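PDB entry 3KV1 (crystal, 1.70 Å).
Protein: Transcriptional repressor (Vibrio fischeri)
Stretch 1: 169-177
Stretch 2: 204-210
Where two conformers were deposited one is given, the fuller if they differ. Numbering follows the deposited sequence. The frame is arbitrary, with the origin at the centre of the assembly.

Stretch 1 169-177: GFFTPKEFV
Stretch 2 (204-210) TLMRGRV

This is a small contact, 352 Å² summed over both sides, in which one arginine of a 3-10 turn reaches a helix N-terminus and the loop before it, while a buried phenylalanine packs beside that polar cluster.

Stretch 1 begins at G169, which leaves the preceding helix in a Schellman motif. Its phi/psi of 90/14 would jam a CB against the carbonyl O of the residue before, so the backbone itself calls for glycine. F170 (-91/-15) turns the chain, F171 (-151/140) and T172 (-78/152) are extended, and a helix runs from P173 through V177 and beyond, with F176 N bonded to T172 O at 2.9 Å. T172, chi1 p, is the N-cap: E175 N donates to T172 OG1 at 2.8 Å. In return T172 N donates to E175 OE1 at 3.1 Å and a nearly straight 177°, so the same carboxylate that meets R209 is also held within its own stretch.

Stretch 2 enters extended at T204 (-128/149), turns through L205 (-60/-25) and M206 (-54/-49) into the 3-10 segment R207 (-70/-23), G208 (-64/-9) and R209 (-108/8), and leaves extended at V210 (-124/139). M206 N donates to T204 OG1 (3.1 Å), and R209 N reaches M206 O at 2.9 Å. The register sets F170 CA 7.0 Å from R209 CA and E175 CA 7.8 Å from L205 CA.

R209 points toward stretch 1 with chi angles m, m, t and 92°. R209 NH1 donates to F170 O at 2.9 Å, and R209 NH2 forms a salt bridge with E175 OE2 at 3.2 Å; a weak bond from R209 NH1 to E175 OE1, 3.4 Å, supplements it. Both F170 O and E175 OE2 lie near the guanidinium plane, where the N-H groups of a guanidinium point. E175 (m, t, -61°) thus serves the cap and the arginine together, and E175 OE2 also touches L205 CD1 at 3.5 Å.

F171, chi1 t at -156° and chi2 48°, points toward stretch 2. F171 CD1 lies over one face of the guanidinium, 3.3 Å from R209 NH1, yet that nitrogen sits near the plane of the phenyl ring, at its edge: ring edge meets guanidinium face. Farther along the ring, F171 CE1 packs on L205 CB and F171 CE2 on M206 CG, each at 3.8 Å.

M206, a selenomethionine with rotamer m, t, p, starts sideways but brings its end nearer, M206 CE lying 3.9 Å from F176 CE1. F176 (chi1 t, chi2 81°) starts away and likewise ends closer.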

ATOM      1  N   GLY A 169      12.424  15.510  -7.157  1.00 43.06           N
ATOM      2  CA  GLY A 169      11.788  16.550  -7.950  1.00 45.43           C
ATOM      3  C   GLY A 169      10.541  17.188  -7.357  1.00 43.84           C
ATOM      4  O   GLY A 169       9.796  17.892  -8.049  1.00 43.18           O
ATOM      5  N   PHE A 170      10.304  16.967  -6.070  1.00 36.03           N
ATOM      6  CA  PHE A 170       9.093  17.506  -5.458  1.00 34.05           C
ATOM      7  C   PHE A 170       9.307  18.908  -4.857  1.00 33.40           C
ATOM      8  O   PHE A 170       8.342  19.623  -4.569  1.00 31.98           O
ATOM      9  CB  PHE A 170       8.543  16.534  -4.404  1.00 29.90           C
ATOM     10  CG  PHE A 170       8.148  15.174  -4.959  1.00 28.37           C
ATOM     11  CD1 PHE A 170       6.950  15.016  -5.628  1.00 28.31           C
ATOM     12  CD2 PHE A 170       8.955  14.053  -4.752  1.00 35.51           C
ATOM     13  CE1 PHE A 170       6.565  13.766  -6.125  1.00 31.42           C
ATOM     14  CE2 PHE A 170       8.579  12.806  -5.230  1.00 36.68           C
ATOM     15  CZ  PHE A 170       7.387  12.665  -5.923  1.00 34.57           C
ATOM     16  N   PHE A 171      10.567  19.298  -4.692  1.00 29.33           N
ATOM     17  CA  PHE A 171      10.909  20.542  -3.998  1.00 29.81           C
ATOM     18  C   PHE A 171      12.236  21.004  -4.614  1.00 30.51           C
ATOM     19  O   PHE A 171      13.110  20.179  -4.871  1.00 35.18           O
ATOM     20  CB  PHE A 171      11.107  20.191  -2.520  1.00 34.38           C
ATOM     21  CG  PHE A 171      10.913  21.331  -1.550  1.00 31.02           C
ATOM     22  CD1 PHE A 171       9.805  22.162  -1.611  1.00 34.32           C
ATOM     23  CD2 PHE A 171      11.817  21.501  -0.507  1.00 31.33           C
ATOM     24  CE1 PHE A 171       9.627  23.173  -0.672  1.00 37.11           C
ATOM     25  CE2 PHE A 171      11.656  22.517   0.429  1.00 32.05           C
ATOM     26  CZ  PHE A 171      10.563  23.350   0.352  1.00 33.32           C
ATOM     27  N   THR A 172      12.411  22.300  -4.848  1.00 28.31           N
ATOM     28  CA  THR A 172      13.664  22.772  -5.445  1.00 32.93           C
ATOM     29  C   THR A 172      14.806  22.823  -4.410  1.00 32.85           C
ATOM     30  O   THR A 172      14.564  22.998  -3.223  1.00 31.84           O
ATOM     31  CB  THR A 172      13.529  24.178  -6.110  1.00 35.51           C
ATOM     32  OG1 THR A 172      13.386  25.175  -5.100  1.00 36.41           O
ATOM     33  CG2 THR A 172      12.322  24.255  -7.040  1.00 36.86           C
ATOM     34  N   PRO A 173      16.060  22.676  -4.869  1.00 31.76           N
ATOM     35  CA  PRO A 173      17.210  22.884  -3.974  1.00 31.77           C
ATOM     36  C   PRO A 173      17.126  24.262  -3.306  1.00 32.78           C
ATOM     37  O   PRO A 173      17.412  24.410  -2.116  1.00 33.88           O
ATOM     38  CB  PRO A 173      18.414  22.833  -4.935  1.00 37.10           C
ATOM     39  CG  PRO A 173      17.932  21.949  -6.081  1.00 39.12           C
ATOM     40  CD  PRO A 173      16.460  22.252  -6.225  1.00 36.19           C
ATOM     41  N   LYS A 174      16.750  25.274  -4.082  1.00 29.52           N
ATOM     42  CA  LYS A 174      16.608  26.624  -3.541  1.00 28.38           C
ATOM     43  C   LYS A 174      15.587  26.653  -2.395  1.00 30.73           C
ATOM     44  O   LYS A 174      15.861  27.208  -1.326  1.00 34.55           O
ATOM     45  CB  LYS A 174      16.220  27.607  -4.650  1.00 35.21           C
ATOM     46  CG  LYS A 174      16.005  29.035  -4.188  1.00 35.88           C
ATOM     47  CD  LYS A 174      15.758  29.950  -5.394  1.00 44.28           C
ATOM     48  CE  LYS A 174      15.547  31.418  -4.984  1.00 44.64           C
ATOM     49  NZ  LYS A 174      14.318  31.556  -4.145  1.00 46.04           N
ATOM     50  N   GLU A 175      14.423  26.038  -2.611  1.00 30.95           N
ATOM     51  CA  GLU A 175      13.392  25.951  -1.568  1.00 32.61           C
ATOM     52  C   GLU A 175      13.895  25.218  -0.320  1.00 33.41           C
ATOM     53  O   GLU A 175      13.599  25.600   0.816  1.00 28.62           O
ATOM     54  CB  GLU A 175      12.124  25.258  -2.117  1.00 33.39           C
ATOM     55  CG  GLU A 175      11.378  26.098  -3.151  1.00 40.12           C
ATOM     56  CD  GLU A 175      10.079  25.447  -3.635  1.00 46.95           C
ATOM     57  OE1 GLU A 175      10.111  24.326  -4.213  1.00 44.01           O
ATOM     58  OE2 GLU A 175       9.018  26.065  -3.432  1.00 55.22           O
ATOM     59  N   PHE A 176      14.667  24.163  -0.548  1.00 28.21           N
ATOM     60  CA  PHE A 176      15.239  23.363   0.539  1.00 30.30           C
ATOM     61  C   PHE A 176      16.195  24.163   1.436  1.00 32.67           C
ATOM     62  O   PHE A 176      16.098  24.141   2.662  1.00 30.54           O
ATOM     63  CB  PHE A 176      15.958  22.153  -0.057  1.00 31.16           C
ATOM     64  CG  PHE A 176      16.329  21.109   0.953  1.00 40.56           C
ATOM     65  CD1 PHE A 176      15.380  20.197   1.397  1.00 47.33           C
ATOM     66  CD2 PHE A 176      17.616  21.043   1.459  1.00 48.46           C
ATOM     67  CE1 PHE A 176      15.713  19.228   2.328  1.00 50.79           C
ATOM     68  CE2 PHE A 176      17.956  20.075   2.389  1.00 52.81           C
ATOM     69  CZ  PHE A 176      17.003  19.174   2.824  1.00 53.95           C
ATOM     70  N   VAL A 177      17.122  24.901   0.828  1.00 27.41           N
ATOM     71  CA  VAL A 177      18.030  25.700   1.619  1.00 26.69           C
ATOM     72  C   VAL A 177      17.243  26.757   2.354  1.00 28.72           C
ATOM     73  O   VAL A 177      17.530  27.052   3.512  1.00 30.08           O
ATOM     74  CB  VAL A 177      19.085  26.421   0.731  1.00 32.16           C
ATOM     75  CG1 VAL A 177      19.815  27.465   1.557  1.00 37.45           C
ATOM     76  CG2 VAL A 177      20.029  25.404   0.133  1.00 38.27           C
ATOM     77  N   THR A 204       6.591  25.944   7.203  1.00 36.30           N
ATOM     78  CA  THR A 204       7.552  25.789   6.122  1.00 36.28           C
ATOM     79  C   THR A 204       6.827  25.269   4.874  1.00 33.86           C
ATOM     80  O   THR A 204       5.842  24.537   4.981  1.00 34.31           O
ATOM     81  CB  THR A 204       8.688  24.824   6.520  1.00 31.88           C
ATOM     82  OG1 THR A 204       9.483  24.523   5.369  1.00 31.72           O
ATOM     83  CG2 THR A 204       8.132  23.524   7.111  1.00 31.32           C
ATOM     84  N   LEU A 205       7.320  25.658   3.701  1.00 29.30           N
ATOM     85  CA  LEU A 205       6.781  25.118   2.438  1.00 30.89           C
ATOM     86  C   LEU A 205       6.923  23.609   2.356  1.00 25.79           C
ATOM     87  O   LEU A 205       6.166  22.960   1.621  1.00 27.54           O
ATOM     88  CB  LEU A 205       7.525  25.734   1.236  1.00 28.60           C
ATOM     89  CG  LEU A 205       7.355  27.210   0.910  1.00 31.83           C
ATOM     90  CD1 LEU A 205       8.105  27.535  -0.388  1.00 32.38           C
ATOM     91  CD2 LEU A 205       5.884  27.585   0.785  1.00 35.53           C
HETATM   92  N   MSE A 206       7.897  23.067   3.088  0.51 24.33           N
HETATM   93  CA  MSE A 206       8.217  21.638   3.021  0.51 25.58           C
HETATM   94  C   MSE A 206       7.018  20.752   3.270  0.51 24.85           C
HETATM   95  O   MSE A 206       6.786  19.799   2.541  0.51 24.18           O
HETATM   96  CB  MSE A 206       9.299  21.269   4.042  0.51 27.23           C
HETATM   97  CG  MSE A 206      10.517  22.143   3.983  0.51 22.34           C
HETATM   98 SE   MSE A 206      12.065  21.242   4.798  0.51 34.12          SE
HETATM   99  CE  MSE A 206      12.075  19.658   3.602  0.51 28.77           C
ATOM    100  N   ARG A 207       6.284  21.048   4.333  0.51 26.86           N
ATOM    101  CA  ARG A 207       5.200  20.183   4.753  0.51 24.09           C
ATOM    102  C   ARG A 207       4.043  20.244   3.750  0.51 26.35           C
ATOM    103  O   ARG A 207       3.244  19.296   3.653  0.51 25.68           O
ATOM    104  CB  ARG A 207       4.759  20.532   6.182  0.51 25.95           C
ATOM    105  CG  ARG A 207       3.816  19.523   6.814  0.51 27.62           C
ATOM    106  CD  ARG A 207       3.058  20.171   7.966  0.51 32.90           C
ATOM    107  NE  ARG A 207       1.616  20.042   7.787  0.51 43.08           N
ATOM    108  CZ  ARG A 207       0.709  20.661   8.531  0.51 48.37           C
ATOM    109  NH1 ARG A 207       1.089  21.465   9.514  0.51 51.61           N
ATOM    110  NH2 ARG A 207      -0.579  20.478   8.285  0.51 51.85           N
ATOM    111  N   GLY A 208       3.963  21.331   2.978  1.00 24.06           N
ATOM    112  CA  GLY A 208       2.983  21.361   1.896  1.00 27.51           C
ATOM    113  C   GLY A 208       3.255  20.317   0.812  1.00 28.77           C
ATOM    114  O   GLY A 208       2.460  20.141  -0.107  1.00 30.89           O
ATOM    115  N   ARG A 209       4.409  19.655   0.889  1.00 25.39           N
ATOM    116  CA  ARG A 209       4.769  18.655  -0.109  1.00 22.50           C
ATOM    117  C   ARG A 209       4.692  17.226   0.432  1.00 23.14           C
ATOM    118  O   ARG A 209       5.136  16.320  -0.240  1.00 24.54           O
ATOM    119  CB  ARG A 209       6.221  18.874  -0.611  1.00 23.37           C
ATOM    120  CG  ARG A 209       6.511  20.274  -1.120  1.00 23.71           C
ATOM    121  CD  ARG A 209       5.619  20.716  -2.291  1.00 28.78           C
ATOM    122  NE  ARG A 209       5.668  22.174  -2.340  1.00 29.93           N
ATOM    123  CZ  ARG A 209       6.520  22.889  -3.068  1.00 37.56           C
ATOM    124  NH1 ARG A 209       7.391  22.307  -3.892  1.00 35.81           N
ATOM    125  NH2 ARG A 209       6.493  24.204  -2.967  1.00 36.96           N
ATOM    126  N   VAL A 210       4.162  17.037   1.645  0.73 21.42           N
ATOM    127  CA  VAL A 210       4.163  15.718   2.290  0.73 21.43           C
ATOM    128  C   VAL A 210       2.750  15.297   2.670  0.73 23.75           C
ATOM    129  O   VAL A 210       1.969  16.109   3.154  0.73 26.41           O
ATOM    130  CB  VAL A 210       5.010  15.688   3.594  0.73 26.28           C
ATOM    131  CG1 VAL A 210       5.134  14.254   4.122  0.73 19.61           C
ATOM    132  CG2 VAL A 210       6.379  16.267   3.349  0.73 26.85           C
TER